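Local coordinates for FAD-binding oxidoreductase (Gulosibacter chungangensis, PDB 7PBG), which oxidises 4-ethylphenol and related 4-alkylphenols, probably to vinylphenol-type products, using a covalently bound FAD, at residues A[273-284]-A[315-325]. Numbering follows the deposited sequence.
Sequences QAAPIVRNVTFD and IGHWIVYGTCY
With CG anti to the carbonyl carbon in both Gln-273 (chi1 -65°) and Tyr-321 (chi1 -66°), the extended Gln-273 chain lays its amide along the backbone of Tyr-325, and the Tyr-321 ring swings toward Asp-284. The amide of Gln-273 replaces a strand neighbour: OE1 accepts from Tyr-325 N at 2.8 Å, and NE2 donates to an in-plane lone pair of Tyr-325 O, also at 2.8 Å. Tyr-325 N and O would probably both lose their partner if an alanine stood at Gln-273. Two waters bridge the next step, from Gln-273 N to Thr-323 O and from Ala-274 O to Thr-323 N. Direct antiparallel pairing then takes over, with Ile-277 opposite Tyr-321 and Arg-279 opposite Ile-319, inside the large sheet that carries strand 426-433 beyond 277-280 and strand 241-249 beyond 318-326. On the face of Val-278 and Val-320, Asn-280 CB sits over the Trp-318 six-membered ring, 4.0 Å from its centroid. Asn-280 OD1 caps the helix through Phe-283 N and also accepts from Ala-429 N. On the other face, Arg-279 lays its guanidinium against Phe-283 and donates from NE to Gln-430 OE1. There too, Tyr-321 OH donates to Asp-284 OD2 at the ring edge, a very short 2.5 Å, so a phenol hydroxyl ties the first turn of the helix to strand 318-326 and satisfies a buried carboxylate oxygen.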
loop_
_atom_site.group_PDB
_atom_site.type_symbol
_atom_site.label_atom_id
_atom_site.label_comp_id
_atom_site.label_asym_id
_atom_site.label_seq_id
_atom_site.Cartn_x
_atom_site.Cartn_y
_atom_site.Cartn_z
ATOM N N GLN A 273 -0.199 11.384 -16.487
ATOM C CA GLN A 273 -0.924 11.344 -15.192
ATOM C C GLN A 273 -1.442 9.945 -14.900
ATOM O O GLN A 273 -1.662 9.618 -13.693
ATOM C CB GLN A 273 -2.083 12.323 -15.269
ATOM C CG GLN A 273 -1.621 13.759 -15.403
ATOM C CD GLN A 273 -2.828 14.577 -15.804
ATOM O OE1 GLN A 273 -3.193 14.582 -16.972
ATOM N NE2 GLN A 273 -3.339 15.400 -14.873
ATOM N N ALA A 274 -1.630 9.160 -15.949
ATOM C CA ALA A 274 -1.876 7.715 -15.837
ATOM C C ALA A 274 -0.807 7.008 -16.655
ATOM O O ALA A 274 -0.319 7.571 -17.630
ATOM C CB ALA A 274 -3.294 7.421 -16.300
ATOM N N ALA A 275 -0.476 5.787 -16.267
ATOM C CA ALA A 275 0.537 4.974 -16.963
ATOM C C ALA A 275 -0.010 4.627 -18.346
ATOM O O ALA A 275 -1.099 4.080 -18.460
ATOM C CB ALA A 275 0.830 3.753 -16.147
ATOM N N PRO A 276 0.624 5.097 -19.441
ATOM C CA PRO A 276 0.131 4.733 -20.748
ATOM C C PRO A 276 0.443 3.271 -21.064
ATOM O O PRO A 276 1.290 2.683 -20.411
ATOM C CB PRO A 276 0.798 5.748 -21.688
ATOM C CG PRO A 276 2.095 6.090 -20.979
ATOM C CD PRO A 276 1.792 6.006 -19.503
ATOM N N ILE A 277 -0.253 2.731 -22.045
ATOM C CA ILE A 277 0.041 1.381 -22.585
ATOM C C ILE A 277 0.827 1.540 -23.890
ATOM O O ILE A 277 0.658 2.514 -24.618
ATOM C CB ILE A 277 -1.244 0.550 -22.756
ATOM C CG1 ILE A 277 -2.227 1.193 -23.721
ATOM C CG2 ILE A 277 -1.895 0.313 -21.397
ATOM C CD1 ILE A 277 -3.411 0.306 -24.110
ATOM N N VAL A 278 1.598 0.534 -24.200
ATOM C CA VAL A 278 2.367 0.485 -25.468
ATOM C C VAL A 278 2.063 -0.873 -26.067
ATOM O O VAL A 278 2.575 -1.886 -25.510
ATOM C CB VAL A 278 3.880 0.692 -25.265
ATOM C CG1 VAL A 278 4.550 0.821 -26.625
ATOM C CG2 VAL A 278 4.183 1.896 -24.383
ATOM N N ARG A 279 1.167 -0.939 -27.047
ATOM C CA ARG A 279 0.827 -2.277 -27.589
ATOM C C ARG A 279 1.370 -2.444 -28.994
ATOM O O ARG A 279 1.541 -1.465 -29.759
ATOM C CB ARG A 279 -0.667 -2.566 -27.549
ATOM C CG ARG A 279 -1.554 -1.511 -28.130
ATOM C CD ARG A 279 -2.970 -2.094 -28.071
ATOM N NE ARG A 279 -3.487 -2.628 -26.810
ATOM C CZ ARG A 279 -4.770 -3.020 -26.648
ATOM N NH1 ARG A 279 -5.622 -2.987 -27.670
ATOM N NH2 ARG A 279 -5.188 -3.484 -25.482
ATOM N N ASN A 280 1.547 -3.703 -29.354
ATOM C CA ASN A 280 1.947 -4.033 -30.736
ATOM C C ASN A 280 0.717 -4.032 -31.639
ATOM O O ASN A 280 -0.427 -4.111 -31.158
ATOM C CB ASN A 280 2.761 -5.305 -30.808
ATOM C CG ASN A 280 2.033 -6.595 -30.517
ATOM O OD1 ASN A 280 0.951 -6.621 -29.938
ATOM N ND2 ASN A 280 2.677 -7.686 -30.889
ATOM N N VAL A 281 0.973 -4.000 -32.946
ATOM C CA VAL A 281 -0.142 -3.929 -33.937
ATOM C C VAL A 281 -1.025 -5.164 -33.797
ATOM O O VAL A 281 -2.298 -5.050 -33.922
ATOM C CB VAL A 281 0.367 -3.719 -35.371
ATOM C CG1 VAL A 281 1.207 -4.850 -35.893
ATOM C CG2 VAL A 281 -0.813 -3.458 -36.297
ATOM N N THR A 282 -0.471 -6.317 -33.485
ATOM C CA THR A 282 -1.317 -7.526 -33.420
ATOM C C THR A 282 -2.396 -7.364 -32.345
ATOM O O THR A 282 -3.563 -7.815 -32.576
ATOM C CB THR A 282 -0.468 -8.767 -33.149
ATOM O OG1 THR A 282 0.581 -8.750 -34.115
ATOM C CG2 THR A 282 -1.268 -10.040 -33.304
ATOM N N PHE A 283 -2.053 -6.757 -31.207
ATOM C CA PHE A 283 -3.014 -6.628 -30.089
ATOM C C PHE A 283 -4.146 -5.736 -30.577
ATOM O O PHE A 283 -5.328 -6.094 -30.486
ATOM C CB PHE A 283 -2.264 -6.146 -28.851
ATOM C CG PHE A 283 -2.966 -6.379 -27.542
ATOM C CD1 PHE A 283 -2.219 -6.430 -26.387
ATOM C CD2 PHE A 283 -4.334 -6.566 -27.468
ATOM C CE1 PHE A 283 -2.835 -6.639 -25.169
ATOM C CE2 PHE A 283 -4.954 -6.798 -26.247
ATOM C CZ PHE A 283 -4.209 -6.768 -25.093
ATOM N N ASP A 284 -3.802 -4.581 -31.160
ATOM C CA ASP A 284 -4.871 -3.673 -31.630
ATOM C C ASP A 284 -5.685 -4.370 -32.712
ATOM O O ASP A 284 -6.925 -4.265 -32.699
ATOM C CB ASP A 284 -4.329 -2.330 -32.129
ATOM C CG ASP A 284 -4.424 -1.172 -31.134
ATOM O OD1 ASP A 284 -4.872 -1.377 -29.954
ATOM O OD2 ASP A 284 -4.073 -0.049 -31.569
ATOM N N ILE A 315 -2.603 2.490 -38.245
ATOM C CA ILE A 315 -2.022 2.636 -36.884
ATOM C C ILE A 315 -0.478 2.554 -36.972
ATOM O O ILE A 315 0.107 3.217 -37.849
ATOM C CB ILE A 315 -2.741 1.674 -35.915
ATOM C CG1 ILE A 315 -2.646 0.204 -36.321
ATOM C CG2 ILE A 315 -4.219 2.057 -35.824
ATOM C CD1 ILE A 315 -3.339 -0.712 -35.344
ATOM N N GLY A 316 0.168 1.835 -36.079
ATOM C CA GLY A 316 1.641 1.680 -36.103
ATOM C C GLY A 316 1.987 0.273 -35.713
ATOM O O GLY A 316 1.118 -0.417 -35.186
ATOM N N HIS A 317 3.248 -0.122 -35.861
ATOM C CA HIS A 317 3.717 -1.396 -35.280
ATOM C C HIS A 317 3.627 -1.350 -33.747
ATOM O O HIS A 317 3.496 -2.432 -33.136
ATOM C CB HIS A 317 5.142 -1.655 -35.753
ATOM C CG HIS A 317 5.175 -2.224 -37.126
ATOM N ND1 HIS A 317 4.808 -3.530 -37.390
ATOM C CD2 HIS A 317 5.449 -1.669 -38.326
ATOM C CE1 HIS A 317 4.880 -3.746 -38.688
ATOM N NE2 HIS A 317 5.274 -2.628 -39.292
ATOM N N TRP A 318 3.786 -0.159 -33.150
ATOM C CA TRP A 318 3.586 0.152 -31.721
ATOM C C TRP A 318 2.600 1.308 -31.667
ATOM O O TRP A 318 2.716 2.237 -32.504
ATOM C CB TRP A 318 4.899 0.495 -31.002
ATOM C CG TRP A 318 5.808 -0.686 -30.943
ATOM C CD1 TRP A 318 6.917 -0.914 -31.696
ATOM C CD2 TRP A 318 5.642 -1.844 -30.100
ATOM N NE1 TRP A 318 7.444 -2.139 -31.379
ATOM C CE2 TRP A 318 6.702 -2.724 -30.400
ATOM C CE3 TRP A 318 4.724 -2.189 -29.105
ATOM C CZ2 TRP A 318 6.862 -3.946 -29.734
ATOM C CZ3 TRP A 318 4.863 -3.396 -28.454
ATOM C CH2 TRP A 318 5.929 -4.247 -28.767
ATOM N N ILE A 319 1.672 1.221 -30.732
ATOM C CA ILE A 319 0.735 2.312 -30.443
ATOM C C ILE A 319 0.831 2.599 -28.947
ATOM O O ILE A 319 0.714 1.666 -28.115
ATOM C CB ILE A 319 -0.697 1.920 -30.858
ATOM C CG1 ILE A 319 -0.779 1.289 -32.248
ATOM C CG2 ILE A 319 -1.606 3.110 -30.694
ATOM C CD1 ILE A 319 -0.674 -0.202 -32.277
ATOM N N VAL A 320 1.001 3.862 -28.623
ATOM C CA VAL A 320 0.865 4.397 -27.245
ATOM C C VAL A 320 -0.541 4.959 -27.110
ATOM O O VAL A 320 -0.920 5.752 -27.937
ATOM C CB VAL A 320 1.930 5.439 -26.910
ATOM C CG1 VAL A 320 1.687 6.101 -25.566
ATOM C CG2 VAL A 320 3.320 4.807 -27.001
ATOM N N TYR A 321 -1.248 4.528 -26.076
ATOM C CA TYR A 321 -2.506 5.162 -25.663
ATOM C C TYR A 321 -2.337 5.749 -24.265
ATOM O O TYR A 321 -1.842 5.059 -23.366
ATOM C CB TYR A 321 -3.639 4.141 -25.649
ATOM C CG TYR A 321 -3.999 3.610 -27.009
ATOM C CD1 TYR A 321 -4.769 4.364 -27.889
ATOM C CD2 TYR A 321 -3.591 2.353 -27.415
ATOM C CE1 TYR A 321 -5.122 3.869 -29.129
ATOM C CE2 TYR A 321 -3.884 1.880 -28.674
ATOM C CZ TYR A 321 -4.686 2.617 -29.519
ATOM O OH TYR A 321 -4.982 2.089 -30.736
ATOM N N GLY A 322 -2.793 6.978 -24.090
ATOM C CA GLY A 322 -2.825 7.681 -22.813
ATOM C C GLY A 322 -4.001 8.645 -22.713
ATOM O O GLY A 322 -4.733 8.851 -23.696
ATOM N N THR A 323 -4.109 9.266 -21.549
ATOM C CA THR A 323 -5.164 10.250 -21.224
ATOM C C THR A 323 -4.620 11.298 -20.256
ATOM O O THR A 323 -3.797 11.007 -19.378
ATOM C CB THR A 323 -6.416 9.547 -20.692
ATOM O OG1 THR A 323 -6.833 8.550 -21.614
ATOM C CG2 THR A 323 -7.532 10.534 -20.402
ATOM N N CYS A 324 -5.013 12.538 -20.489
ATOM C CA CYS A 324 -4.749 13.692 -19.622
ATOM C C CYS A 324 -6.061 14.094 -18.942
ATOM O O CYS A 324 -7.198 13.949 -19.530
ATOM C CB CYS A 324 -4.172 14.825 -20.451
ATOM S SG CYS A 324 -2.450 14.492 -20.906
ATOM N N TYR A 325 -5.920 14.532 -17.709
ATOM C CA TYR A 325 -7.046 14.803 -16.775
ATOM C C TYR A 325 -6.887 16.193 -16.192
ATOM O O TYR A 325 -5.788 16.507 -15.700
ATOM C CB TYR A 325 -7.065 13.805 -15.617
ATOM C CG TYR A 325 -7.043 12.365 -16.056
ATOM C CD1 TYR A 325 -8.206 11.619 -16.112
ATOM C CD2 TYR A 325 -5.875 11.760 -16.487
ATOM C CE1 TYR A 325 -8.213 10.293 -16.514
ATOM C CE2 TYR A 325 -5.878 10.453 -16.933
ATOM C CZ TYR A 325 -7.044 9.690 -16.914
ATOM O OH TYR A 325 -7.022 8.384 -17.368
HETATM O O HOH W 1 -1.356 11.491 -19.166
HETATM O O HOH W 2 -2.225 7.609 -19.799
#